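Local coordinates for RNA-binding protein RO60 (PDB 2NVO), which binds several small RNAs that accumulate during recovery from ultraviolet irradiation and contributes to the bacterium's resistance to that radiation, at residues A219-E224 / Q243-P248; L108-A113 / K120-A125; L448-E453 / D480-K485; L323-G328 / R342-L347. All blocks are in the same frame, centred on the assembly; numbering follows the deposited sequence.

Contact 1: A219-E224 / Q243-P248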
loop_
_atom_site.group_PDB
_atom_site.type_symbol
_atom_site.label_atom_id
_atom_site.label_comp_id
_atom_site.label_asym_id
_atom_site.label_seq_id
_atom_site.Cartn_x
_atom_site.Cartn_y
_atom_site.Cartn_z
ATOM N N ALA A 219 -29.834 -7.577 -2.497
ATOM C CA ALA A 219 -28.523 -8.094 -2.852
ATOM C C ALA A 219 -28.617 -8.469 -4.318
ATOM O O ALA A 219 -27.685 -8.249 -5.087
ATOM C CB ALA A 219 -28.203 -9.311 -2.013
ATOM N N LEU A 220 -29.768 -9.014 -4.701
ATOM C CA LEU A 220 -30.036 -9.317 -6.096
ATOM C C LEU A 220 -30.163 -8.027 -6.870
ATOM O O LEU A 220 -29.895 -7.978 -8.070
ATOM C CB LEU A 220 -31.329 -10.107 -6.234
ATOM C CG LEU A 220 -31.425 -11.385 -5.414
ATOM C CD1 LEU A 220 -32.611 -12.199 -5.886
ATOM C CD2 LEU A 220 -30.139 -12.193 -5.514
ATOM N N ARG A 221 -30.601 -6.987 -6.170
ATOM C CA ARG A 221 -30.772 -5.680 -6.771
ATOM C C ARG A 221 -29.441 -5.226 -7.348
ATOM O O ARG A 221 -29.354 -4.898 -8.531
ATOM C CB ARG A 221 -31.284 -4.682 -5.731
ATOM C CG ARG A 221 -32.043 -3.505 -6.318
ATOM C CD ARG A 221 -32.766 -2.726 -5.228
ATOM N NE ARG A 221 -33.661 -3.586 -4.455
ATOM C CZ ARG A 221 -34.980 -3.644 -4.626
ATOM N NH1 ARG A 221 -35.572 -2.884 -5.540
ATOM N NH2 ARG A 221 -35.708 -4.461 -3.875
ATOM N N VAL A 222 -28.400 -5.230 -6.521
ATOM C CA VAL A 222 -27.074 -4.841 -6.995
ATOM C C VAL A 222 -26.631 -5.755 -8.134
ATOM O O VAL A 222 -25.966 -5.316 -9.070
ATOM C CB VAL A 222 -26.012 -4.824 -5.869
ATOM C CG1 VAL A 222 -26.561 -4.129 -4.638
ATOM C CG2 VAL A 222 -25.552 -6.229 -5.531
ATOM N N ILE A 223 -27.028 -7.020 -8.064
ATOM C CA ILE A 223 -26.717 -7.962 -9.129
ATOM C C ILE A 223 -27.434 -7.605 -10.438
ATOM O O ILE A 223 -26.802 -7.490 -11.489
ATOM C CB ILE A 223 -27.016 -9.408 -8.706
ATOM C CG1 ILE A 223 -26.102 -9.803 -7.546
ATOM C CG2 ILE A 223 -26.848 -10.359 -9.890
ATOM C CD1 ILE A 223 -26.225 -11.257 -7.122
ATOM N N GLU A 224 -28.746 -7.404 -10.374
ATOM C CA GLU A 224 -29.500 -7.012 -11.560
ATOM C C GLU A 224 -28.920 -5.736 -12.155
ATOM O O GLU A 224 -28.734 -5.625 -13.369
ATOM C CB GLU A 224 -30.976 -6.800 -11.223
ATOM C CG GLU A 224 -31.839 -6.478 -12.438
ATOM C CD GLU A 224 -33.322 -6.477 -12.124
ATOM O OE1 GLU A 224 -33.739 -5.741 -11.206
ATOM O OE2 GLU A 224 -34.070 -7.213 -12.803
ATOM N N GLN A 243 -27.295 5.335 -10.404
ATOM C CA GLN A 243 -28.181 6.143 -9.579
ATOM C C GLN A 243 -29.295 5.274 -9.009
ATOM O O GLN A 243 -29.523 5.258 -7.801
ATOM C CB GLN A 243 -28.766 7.310 -10.378
ATOM C CG GLN A 243 -27.862 8.530 -10.448
ATOM C CD GLN A 243 -28.517 9.701 -11.158
ATOM O OE1 GLN A 243 -29.422 9.520 -11.974
ATOM N NE2 GLN A 243 -28.062 10.912 -10.851
ATOM N N GLU A 244 -29.983 4.537 -9.874
ATOM C CA GLU A 244 -31.034 3.652 -9.394
ATOM C C GLU A 244 -30.483 2.560 -8.485
ATOM O O GLU A 244 -31.108 2.196 -7.491
ATOM C CB GLU A 244 -31.804 3.011 -10.550
ATOM C CG GLU A 244 -32.634 1.819 -10.096
ATOM C CD GLU A 244 -33.638 1.350 -11.129
ATOM O OE1 GLU A 244 -33.432 1.611 -12.335
ATOM O OE2 GLU A 244 -34.635 0.708 -10.725
ATOM N N TYR A 245 -29.301 2.053 -8.822
ATOM C CA TYR A 245 -28.804 0.817 -8.220
ATOM C C TYR A 245 -27.577 0.952 -7.314
ATOM O O TYR A 245 -26.934 -0.051 -7.004
ATOM C CB TYR A 245 -28.494 -0.203 -9.319
ATOM C CG TYR A 245 -29.705 -0.898 -9.898
ATOM C CD1 TYR A 245 -30.320 -1.942 -9.218
ATOM C CD2 TYR A 245 -30.221 -0.524 -11.133
ATOM C CE1 TYR A 245 -31.425 -2.588 -9.745
ATOM C CE2 TYR A 245 -31.323 -1.164 -11.667
ATOM C CZ TYR A 245 -31.919 -2.196 -10.968
ATOM O OH TYR A 245 -33.015 -2.837 -11.493
ATOM N N ARG A 246 -27.250 2.173 -6.899
ATOM C CA ARG A 246 -26.101 2.421 -6.015
ATOM C C ARG A 246 -24.791 1.815 -6.536
ATOM O O ARG A 246 -23.890 1.492 -5.762
ATOM C CB ARG A 246 -26.395 1.941 -4.580
ATOM C CG ARG A 246 -26.417 0.417 -4.382
ATOM C CD ARG A 246 -25.158 -0.097 -3.692
ATOM N NE ARG A 246 -24.798 -1.449 -4.121
ATOM C CZ ARG A 246 -24.024 -2.277 -3.421
ATOM N NH1 ARG A 246 -23.740 -3.486 -3.893
ATOM N NH2 ARG A 246 -23.542 -1.900 -2.241
ATOM N N LEU A 247 -24.679 1.691 -7.855
ATOM C CA LEU A 247 -23.578 0.943 -8.459
ATOM C C LEU A 247 -22.267 1.720 -8.569
ATOM O O LEU A 247 -22.262 2.914 -8.877
ATOM C CB LEU A 247 -23.986 0.429 -9.843
ATOM C CG LEU A 247 -25.182 -0.523 -9.886
ATOM C CD1 LEU A 247 -25.641 -0.710 -11.315
ATOM C CD2 LEU A 247 -24.845 -1.856 -9.242
ATOM N N PRO A 248 -21.146 1.029 -8.321
ATOM C CA PRO A 248 -19.782 1.545 -8.479
ATOM C C PRO A 248 -19.445 1.909 -9.926
ATOM O O PRO A 248 -20.016 1.348 -10.861
ATOM C CB PRO A 248 -18.917 0.363 -8.023
ATOM C CG PRO A 248 -19.840 -0.835 -8.104
ATOM C CD PRO A 248 -21.140 -0.282 -7.658
#
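R221, V222 and E224, in the first turns of helix 219-229, face Y245, R246 and L247 near the end of helix 235-245, with the CA atoms of V222 and Y245 6.0 Å apart. Y245 carries the contact. Its ring passes across the R221 side chain at about a right angle, CE1 lying 3.6 Å from R221 CG, and its CD1 comes within 3.2 Å of R221 O at an oblique approach. At the far rim, Y245 OH donates to E224 OE1 over 3.0 Å. The hydroxyl arrives from above the carboxylate plane, 48° out of it, and the carboxylate is turned 74° from the ring. K228 NZ also hydrogen-bonds Y245 OH, which ties the phenol to helix 219-229 twice. On one face of the ring, toward its rim, sits CG of the preceding E244. Beyond the helix, R246 takes a positive phi and bends its chain back to V222; its NH1 lies so near V222 CG1 that the exact placing of the guanidinium is doubtful. L247 CD2 packs 3.6 Å from V222 O. Packing of one helix's early turns against the end of the next fits the TROVE domain's HEAT-like array, here in a region that probably binds RNA, as in related Ro proteins.

Contact 2: L108-A113 / K120-A125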
loop_
_atom_site.group_PDB
_atom_site.type_symbol
_atom_site.label_atom_id
_atom_site.label_comp_id
_atom_site.label_asym_id
_atom_site.label_seq_id
_atom_site.Cartn_x
_atom_site.Cartn_y
_atom_site.Cartn_z
ATOM N N LEU A 108 0.281 -22.842 3.184
ATOM C CA LEU A 108 1.303 -23.835 3.523
ATOM C C LEU A 108 0.905 -24.645 4.755
ATOM O O LEU A 108 1.001 -25.871 4.765
ATOM C CB LEU A 108 2.670 -23.180 3.764
ATOM C CG LEU A 108 3.448 -22.615 2.578
ATOM C CD1 LEU A 108 4.593 -21.717 3.058
ATOM C CD2 LEU A 108 3.976 -23.743 1.699
ATOM N N ILE A 109 0.479 -23.945 5.798
ATOM C CA ILE A 109 0.019 -24.598 7.012
ATOM C C ILE A 109 -1.200 -25.477 6.708
ATOM O O ILE A 109 -1.192 -26.684 6.961
ATOM C CB ILE A 109 -0.339 -23.570 8.096
ATOM C CG1 ILE A 109 0.851 -22.652 8.392
ATOM C CG2 ILE A 109 -0.807 -24.282 9.370
ATOM C CD1 ILE A 109 0.503 -21.492 9.324
ATOM N N ALA A 110 -2.232 -24.868 6.138
ATOM C CA ALA A 110 -3.475 -25.562 5.838
ATOM C C ALA A 110 -3.258 -26.808 4.990
ATOM O O ALA A 110 -3.927 -27.822 5.195
ATOM C CB ALA A 110 -4.467 -24.619 5.153
ATOM N N LYS A 111 -2.320 -26.737 4.049
ATOM C CA LYS A 111 -2.153 -27.809 3.074
ATOM C C LYS A 111 -1.065 -28.809 3.436
ATOM O O LYS A 111 -1.148 -29.966 3.048
ATOM C CB LYS A 111 -1.870 -27.251 1.677
ATOM C CG LYS A 111 -2.970 -26.372 1.102
ATOM C CD LYS A 111 -4.241 -27.141 0.806
ATOM C CE LYS A 111 -4.018 -28.219 -0.245
ATOM N NZ LYS A 111 -5.298 -28.697 -0.845
ATOM N N THR A 112 -0.042 -28.374 4.162
ATOM C CA THR A 112 1.121 -29.233 4.364
ATOM C C THR A 112 1.625 -29.367 5.804
ATOM O O THR A 112 2.645 -30.017 6.043
ATOM C CB THR A 112 2.301 -28.818 3.455
ATOM O OG1 THR A 112 2.925 -27.637 3.972
ATOM C CG2 THR A 112 1.822 -28.577 2.028
ATOM N N ALA A 113 0.931 -28.765 6.763
ATOM C CA ALA A 113 1.319 -28.943 8.157
ATOM C C ALA A 113 1.144 -30.414 8.538
ATOM O O ALA A 113 0.130 -31.022 8.200
ATOM C CB ALA A 113 0.488 -28.052 9.069
ATOM N N LYS A 120 -6.286 -27.878 10.225
ATOM C CA LYS A 120 -7.686 -27.552 10.451
ATOM C C LYS A 120 -7.853 -26.127 10.970
ATOM O O LYS A 120 -8.782 -25.413 10.579
ATOM C CB LYS A 120 -8.324 -28.558 11.426
ATOM C CG LYS A 120 -8.691 -29.899 10.785
ATOM C CD LYS A 120 -9.482 -30.811 11.735
ATOM C CE LYS A 120 -8.588 -31.452 12.796
ATOM N NZ LYS A 120 -9.380 -31.989 13.935
ATOM N N ALA A 121 -6.952 -25.727 11.860
ATOM C CA ALA A 121 -6.972 -24.383 12.426
ATOM C C ALA A 121 -6.681 -23.331 11.350
ATOM O O ALA A 121 -7.276 -22.251 11.346
ATOM C CB ALA A 121 -5.976 -24.276 13.570
ATOM N N ALA A 122 -5.769 -23.654 10.436
ATOM C CA ALA A 122 -5.495 -22.772 9.303
ATOM C C ALA A 122 -6.765 -22.567 8.483
ATOM O O ALA A 122 -7.177 -21.437 8.235
ATOM C CB ALA A 122 -4.377 -23.330 8.450
ATOM N N TRP A 123 -7.403 -23.663 8.087
ATOM C CA TRP A 123 -8.679 -23.575 7.384
ATOM C C TRP A 123 -9.710 -22.740 8.131
ATOM O O TRP A 123 -10.380 -21.903 7.525
ATOM C CB TRP A 123 -9.233 -24.962 7.078
ATOM C CG TRP A 123 -8.534 -25.635 5.942
ATOM C CD1 TRP A 123 -7.682 -26.703 6.013
ATOM C CD2 TRP A 123 -8.611 -25.274 4.559
ATOM N NE1 TRP A 123 -7.236 -27.037 4.754
ATOM C CE2 TRP A 123 -7.792 -26.171 3.846
ATOM C CE3 TRP A 123 -9.304 -24.285 3.854
ATOM C CZ2 TRP A 123 -7.645 -26.111 2.463
ATOM C CZ3 TRP A 123 -9.156 -24.228 2.480
ATOM C CH2 TRP A 123 -8.333 -25.131 1.803
ATOM N N ASP A 124 -9.829 -22.949 9.441
ATOM C CA ASP A 124 -10.804 -22.203 10.236
ATOM C C ASP A 124 -10.545 -20.693 10.209
ATOM O O ASP A 124 -11.470 -19.896 10.373
ATOM C CB ASP A 124 -10.822 -22.695 11.688
ATOM C CG ASP A 124 -11.546 -24.028 11.854
ATOM O OD1 ASP A 124 -12.336 -24.410 10.954
ATOM O OD2 ASP A 124 -11.321 -24.691 12.893
ATOM N N ALA A 125 -9.289 -20.309 9.997
ATOM C CA ALA A 125 -8.921 -18.895 9.918
ATOM C C ALA A 125 -9.099 -18.302 8.517
ATOM O O ALA A 125 -9.122 -17.082 8.366
ATOM C CB ALA A 125 -7.498 -18.688 10.396
#
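A110 and A122 meet in a helical hairpin of the TROVE domain, formed by helix 100-112 and helix 116-129 on either side of a short turn. The segments run roughly antiparallel, 133° between their directions, and their axes approach to 7.7 Å. Two alanines make that closeness possible: their CA atoms are 4.9 Å apart, and CB of A110 touches CB of A122 at 3.5 Å. The A122 methyl also lies 3.5 Å from A110 N, and I109 CG2 packs against the same methyl. W123 then extends the contact. CG of W123 stands anti to its carbonyl carbon (chi1 -76°), and one face of the indole takes the A110 methyl, offset toward the rim, a CH-pi contact with A110 CB 3.8 Å from the centroid of the W123 five-membered ring, 15° off the normal. K111 CD lies 3.9 Å from W123 CZ2, while the lysine's ammonium goes on to hydrogen-bond G148 O and T153 OG1. Around the hairpin, helix 151-163 packs on W123 through L152, T153 and V157; I109 meets A83 and L84 of helix 80-93 and V76 of helix 70-78.

Contact 3: L448-E453 / D480-K485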
loop_
_atom_site.group_PDB
_atom_site.type_symbol
_atom_site.label_atom_id
_atom_site.label_comp_id
_atom_site.label_asym_id
_atom_site.label_seq_id
_atom_site.Cartn_x
_atom_site.Cartn_y
_atom_site.Cartn_z
ATOM N N LEU A 448 28.575 7.246 11.809
ATOM C CA LEU A 448 29.890 7.623 12.301
ATOM C C LEU A 448 29.838 9.060 12.842
ATOM O O LEU A 448 30.346 9.349 13.929
ATOM C CB LEU A 448 30.929 7.498 11.188
ATOM C CG LEU A 448 31.176 6.130 10.549
ATOM C CD1 LEU A 448 32.075 6.295 9.339
ATOM C CD2 LEU A 448 31.809 5.121 11.537
ATOM N N TRP A 449 29.209 9.960 12.089
ATOM C CA TRP A 449 29.131 11.357 12.481
ATOM C C TRP A 449 28.418 11.535 13.816
ATOM O O TRP A 449 28.893 12.264 14.677
ATOM C CB TRP A 449 28.426 12.187 11.413
ATOM C CG TRP A 449 28.275 13.648 11.769
ATOM C CD1 TRP A 449 29.201 14.639 11.576
ATOM C CD2 TRP A 449 27.118 14.285 12.329
ATOM N NE1 TRP A 449 28.699 15.845 11.997
ATOM C CE2 TRP A 449 27.429 15.660 12.472
ATOM C CE3 TRP A 449 25.858 13.823 12.750
ATOM C CZ2 TRP A 449 26.532 16.577 13.017
ATOM C CZ3 TRP A 449 24.958 14.743 13.289
ATOM C CH2 TRP A 449 25.296 16.110 13.409
ATOM N N ALA A 450 27.273 10.879 13.978
ATOM C CA ALA A 450 26.486 11.032 15.200
ATOM C C ALA A 450 27.274 10.556 16.427
ATOM O O ALA A 450 27.190 11.163 17.498
ATOM C CB ALA A 450 25.159 10.282 15.101
ATOM N N ALA A 451 28.023 9.471 16.274
ATOM C CA ALA A 451 28.818 8.943 17.395
ATOM C C ALA A 451 29.931 9.917 17.765
ATOM O O ALA A 451 30.157 10.202 18.945
ATOM C CB ALA A 451 29.391 7.587 17.058
ATOM N N GLN A 452 30.608 10.435 16.744
ATOM C CA GLN A 452 31.602 11.487 16.904
ATOM C C GLN A 452 31.032 12.709 17.631
ATOM O O GLN A 452 31.699 13.320 18.472
ATOM C CB GLN A 452 32.135 11.896 15.531
ATOM C CG GLN A 452 33.244 12.932 15.563
ATOM C CD GLN A 452 33.996 13.028 14.240
ATOM O OE1 GLN A 452 33.579 12.461 13.226
ATOM N NE2 GLN A 452 35.114 13.747 14.250
ATOM N N GLU A 453 29.798 13.075 17.302
ATOM C CA GLU A 453 29.163 14.234 17.922
ATOM C C GLU A 453 28.424 13.866 19.211
ATOM O O GLU A 453 27.776 14.705 19.805
ATOM C CB GLU A 453 28.195 14.916 16.940
ATOM C CG GLU A 453 28.834 15.353 15.605
ATOM C CD GLU A 453 30.097 16.192 15.782
ATOM O OE1 GLU A 453 30.032 17.245 16.451
ATOM O OE2 GLU A 453 31.161 15.803 15.242
ATOM N N ASP A 480 27.639 -0.849 15.109
ATOM C CA ASP A 480 28.312 -1.460 16.257
ATOM C C ASP A 480 29.080 -0.427 17.070
ATOM O O ASP A 480 28.944 -0.372 18.287
ATOM C CB ASP A 480 29.271 -2.557 15.796
ATOM C CG ASP A 480 28.551 -3.731 15.157
ATOM O OD1 ASP A 480 27.347 -3.915 15.438
ATOM O OD2 ASP A 480 29.182 -4.470 14.381
ATOM N N GLN A 481 29.889 0.378 16.387
ATOM C CA GLN A 481 30.656 1.437 17.028
ATOM C C GLN A 481 29.783 2.446 17.764
ATOM O O GLN A 481 30.148 2.907 18.847
ATOM C CB GLN A 481 31.588 2.129 16.029
ATOM C CG GLN A 481 32.749 1.254 15.595
ATOM C CD GLN A 481 33.637 1.912 14.553
ATOM O OE1 GLN A 481 33.487 3.094 14.241
ATOM N NE2 GLN A 481 34.570 1.145 14.009
ATOM N N TYR A 482 28.621 2.770 17.202
ATOM C CA TYR A 482 27.699 3.695 17.860
ATOM C C TYR A 482 27.193 3.082 19.162
ATOM O O TYR A 482 27.211 3.722 20.207
ATOM C CB TYR A 482 26.504 4.032 16.953
ATOM C CG TYR A 482 25.580 5.082 17.538
ATOM C CD1 TYR A 482 25.675 6.416 17.167
ATOM C CD2 TYR A 482 24.621 4.732 18.467
ATOM C CE1 TYR A 482 24.814 7.380 17.724
ATOM C CE2 TYR A 482 23.770 5.665 19.014
ATOM C CZ TYR A 482 23.870 6.983 18.649
ATOM O OH TYR A 482 23.006 7.883 19.230
ATOM N N ALA A 483 26.728 1.840 19.079
ATOM C CA ALA A 483 26.234 1.133 20.252
ATOM C C ALA A 483 27.322 1.089 21.312
ATOM O O ALA A 483 27.058 1.346 22.476
ATOM C CB ALA A 483 25.814 -0.274 19.875
ATOM N N GLN A 484 28.550 0.778 20.898
ATOM C CA GLN A 484 29.670 0.694 21.834
ATOM C C GLN A 484 29.999 2.006 22.534
ATOM O O GLN A 484 30.413 2.004 23.694
ATOM C CB GLN A 484 30.921 0.143 21.146
ATOM C CG GLN A 484 30.999 -1.378 21.183
ATOM C CD GLN A 484 31.690 -1.981 19.970
ATOM O OE1 GLN A 484 32.449 -1.305 19.260
ATOM N NE2 GLN A 484 31.421 -3.260 19.718
ATOM N N LYS A 485 29.832 3.122 21.835
ATOM C CA LYS A 485 30.192 4.410 22.392
ATOM C C LYS A 485 29.043 5.085 23.120
ATOM O O LYS A 485 29.266 5.841 24.067
ATOM C CB LYS A 485 30.738 5.345 21.310
ATOM C CG LYS A 485 30.752 6.790 21.756
ATOM C CD LYS A 485 31.604 7.662 20.875
ATOM C CE LYS A 485 31.747 9.044 21.497
ATOM N NZ LYS A 485 32.523 9.972 20.635
HETATM O O HOH W 1 33.732 12.520 20.363
#
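K485 reaches across to A451, its NZ donating a 2.9 Å hydrogen bond to A451 O. The ammonium stands above the carbonyl plane, 38° out of it. CG of K485 is anti to the backbone N (chi1 164°) and the chain beyond is extended, which spans the gap between the helices. A water accepts a weak bond from NZ and donates to Q452 O, the water oxygen lying 2.9 Å from that carbonyl. Both carbonyls belong to the C-terminal end of helix 445-452, where the helix dipole would probably favour a positive group.

Next to this polar bridge Y482 packs on two alanine methyls. A450 CB meets the ring at its edge, 3.9 Å from Y482 CE1, and A451 CB lies equally far from Y482 CD1 at an oblique approach. The tyrosine is held at its tip, since OH hydrogen-bonds L455 O and V457 N in the link leading to strand 459-464. At the other end of the contact L448 CD2 brushes Q481 OE1 at 3.8 Å.

Farther out, D480 forms a salt bridge with R509, and W449 packs on L407 and M409 of strand 405-411 and edge-to-face with F415. The helical segments 448-452 and 480-485 run almost parallel, 16° apart with axes 9.2 Å from each other, as neighbours flanking the central sheet of the VWFA-like domain, joined in sequence through strand 459-464.

Contact 4: L323-G328 / R342-L347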
loop_
_atom_site.group_PDB
_atom_site.type_symbol
_atom_site.label_atom_id
_atom_site.label_comp_id
_atom_site.label_asym_id
_atom_site.label_seq_id
_atom_site.Cartn_x
_atom_site.Cartn_y
_atom_site.Cartn_z
ATOM N N LEU A 323 0.453 16.148 -8.325
ATOM C CA LEU A 323 1.377 15.992 -9.450
ATOM C C LEU A 323 0.671 15.279 -10.596
ATOM O O LEU A 323 0.765 15.705 -11.723
ATOM C CB LEU A 323 2.637 15.219 -9.024
ATOM C CG LEU A 323 3.516 15.926 -7.978
ATOM C CD1 LEU A 323 4.588 14.998 -7.365
ATOM C CD2 LEU A 323 4.153 17.170 -8.550
ATOM N N VAL A 324 -0.028 14.192 -10.299
ATOM C CA VAL A 324 -0.753 13.431 -11.330
ATOM C C VAL A 324 -1.769 14.321 -12.041
ATOM O O VAL A 324 -1.848 14.363 -13.280
ATOM C CB VAL A 324 -1.486 12.219 -10.733
ATOM C CG1 VAL A 324 -2.447 11.607 -11.769
ATOM C CG2 VAL A 324 -0.487 11.168 -10.268
ATOM N N TYR A 325 -2.542 15.050 -11.240
ATOM C CA TYR A 325 -3.576 15.923 -11.767
ATOM C C TYR A 325 -3.014 17.080 -12.577
ATOM O O TYR A 325 -3.554 17.431 -13.620
ATOM C CB TYR A 325 -4.464 16.444 -10.616
ATOM C CG TYR A 325 -5.516 17.436 -11.051
ATOM C CD1 TYR A 325 -6.517 17.068 -11.941
ATOM C CD2 TYR A 325 -5.509 18.743 -10.569
ATOM C CE1 TYR A 325 -7.486 17.992 -12.351
ATOM C CE2 TYR A 325 -6.457 19.660 -10.968
ATOM C CZ TYR A 325 -7.444 19.279 -11.854
ATOM O OH TYR A 325 -8.384 20.197 -12.243
ATOM N N ALA A 326 -1.920 17.673 -12.112
ATOM C CA ALA A 326 -1.405 18.875 -12.752
ATOM C C ALA A 326 -0.829 18.595 -14.136
ATOM O O ALA A 326 -0.599 19.524 -14.909
ATOM C CB ALA A 326 -0.372 19.574 -11.868
ATOM N N GLN A 327 -0.619 17.322 -14.448
ATOM C CA GLN A 327 -0.070 16.932 -15.744
ATOM C C GLN A 327 -1.069 17.197 -16.864
ATOM O O GLN A 327 -0.681 17.552 -17.988
ATOM C CB GLN A 327 0.310 15.450 -15.746
ATOM C CG GLN A 327 1.625 15.164 -15.073
ATOM C CD GLN A 327 2.773 15.802 -15.816
ATOM O OE1 GLN A 327 2.768 15.854 -17.044
ATOM N NE2 GLN A 327 3.755 16.310 -15.080
ATOM N N GLY A 328 -2.351 17.009 -16.559
ATOM C CA GLY A 328 -3.402 17.246 -17.534
ATOM C C GLY A 328 -3.406 16.178 -18.613
ATOM O O GLY A 328 -4.012 16.341 -19.669
ATOM N N ARG A 342 -6.987 26.365 -8.938
ATOM C CA ARG A 342 -7.368 26.433 -7.529
ATOM C C ARG A 342 -7.562 25.042 -6.914
ATOM O O ARG A 342 -7.545 24.899 -5.696
ATOM C CB ARG A 342 -8.605 27.335 -7.333
ATOM C CG ARG A 342 -8.268 28.829 -7.349
ATOM C CD ARG A 342 -9.510 29.733 -7.274
ATOM N NE ARG A 342 -10.164 29.622 -5.980
ATOM C CZ ARG A 342 -11.280 28.942 -5.766
ATOM N NH1 ARG A 342 -11.884 28.334 -6.776
ATOM N NH2 ARG A 342 -11.800 28.887 -4.546
ATOM N N VAL A 343 -7.750 24.022 -7.750
ATOM C CA VAL A 343 -7.814 22.640 -7.260
ATOM C C VAL A 343 -6.394 22.172 -6.951
ATOM O O VAL A 343 -6.139 21.582 -5.906
ATOM C CB VAL A 343 -8.488 21.674 -8.272
ATOM C CG1 VAL A 343 -8.351 20.230 -7.832
ATOM C CG2 VAL A 343 -9.979 22.019 -8.454
ATOM N N VAL A 344 -5.473 22.454 -7.869
ATOM C CA VAL A 344 -4.054 22.219 -7.601
ATOM C C VAL A 344 -3.655 22.884 -6.295
ATOM O O VAL A 344 -2.971 22.289 -5.464
ATOM C CB VAL A 344 -3.173 22.758 -8.736
ATOM C CG1 VAL A 344 -1.713 22.812 -8.285
ATOM C CG2 VAL A 344 -3.340 21.890 -9.969
ATOM N N ASP A 345 -4.113 24.119 -6.109
ATOM C CA ASP A 345 -3.863 24.871 -4.879
ATOM C C ASP A 345 -4.407 24.165 -3.646
ATOM O O ASP A 345 -3.776 24.157 -2.596
ATOM C CB ASP A 345 -4.518 26.253 -4.945
ATOM C CG ASP A 345 -3.672 27.281 -5.665
ATOM O OD1 ASP A 345 -2.456 27.052 -5.845
ATOM O OD2 ASP A 345 -4.238 28.331 -6.045
ATOM N N ALA A 346 -5.610 23.619 -3.755
ATOM C CA ALA A 346 -6.250 22.989 -2.604
ATOM C C ALA A 346 -5.481 21.732 -2.204
ATOM O O ALA A 346 -5.443 21.336 -1.031
ATOM C CB ALA A 346 -7.671 22.642 -2.935
ATOM N N LEU A 347 -4.906 21.080 -3.203
ATOM C CA LEU A 347 -4.090 19.890 -2.963
ATOM C C LEU A 347 -2.816 20.233 -2.190
ATOM O O LEU A 347 -2.319 19.424 -1.402
ATOM C CB LEU A 347 -3.804 19.174 -4.277
ATOM C CG LEU A 347 -5.052 18.502 -4.859
ATOM C CD1 LEU A 347 -4.803 18.108 -6.294
ATOM C CD2 LEU A 347 -5.451 17.296 -4.039
#
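The Y325 ring meets V343, V344 and L347 of helix 341-354, and all three aliphatic groups approach it obliquely. The nearest is V343 CG1, 3.7 Å from Y325 CE2, with the valine and tyrosine side chains crossing at about a right angle. V344 CG2 touches the inner part of the same rim, 3.9 Å from Y325 CD2, and L347 CD1 is a looser neighbour at 4.4 Å from that CD2 atom. A second flat group, the indole of W337 in the connecting loop, meets the Y325 ring with the two planes nearly parallel, about 10° apart.

Y325 CG lies anti to the backbone N (chi1 176°), which starts the ring off toward helix 341-354. The hydroxyl hydrogen-bonds V340 N, just ahead of that helix. A326 adds its CB, 4.2 Å from V344 CG2, at the exposed margin. Behind the ring the backbone is tied as well: Y325 O takes G328 N, at 3.2 Å, and W337 NE1, while G328, with positive phi, leads the chain out of helix 315-326 and pairs its backbone with W337. L278 of helix 271-283 packs against both Y325 and L347.

Chemically, then, the meeting of the two segments is apolar, a ring and methyl groups held by van der Waals contact. The polar bonds at its margins probably help to set the ring's position: the bond from the phenol to V340 N anchors the tip, while the two bonds to Y325 O tie the helix end to the connecting loop.

From the N terminus the chain reaches contact 2 first, a hairpin closed over only six intervening residues. Contact 1 follows, bringing together segments with eighteen residues between them, and contact 4 joins segments of helices 315-326 and 341-354 across thirteen residues. These three tie successive helices of the TROVE horseshoe; contacts 2 and 4 lie on opposite sides of the chain's centre, their centres about 48 Å apart. Contact 3 comes last, in the VWFA-like domain that closes the ring, with a strand among its twenty-six spanned residues. The four loops are strictly in series: none nests in or crosses another. Contacts 1 and 3 are farthest apart, about 62 Å between centres.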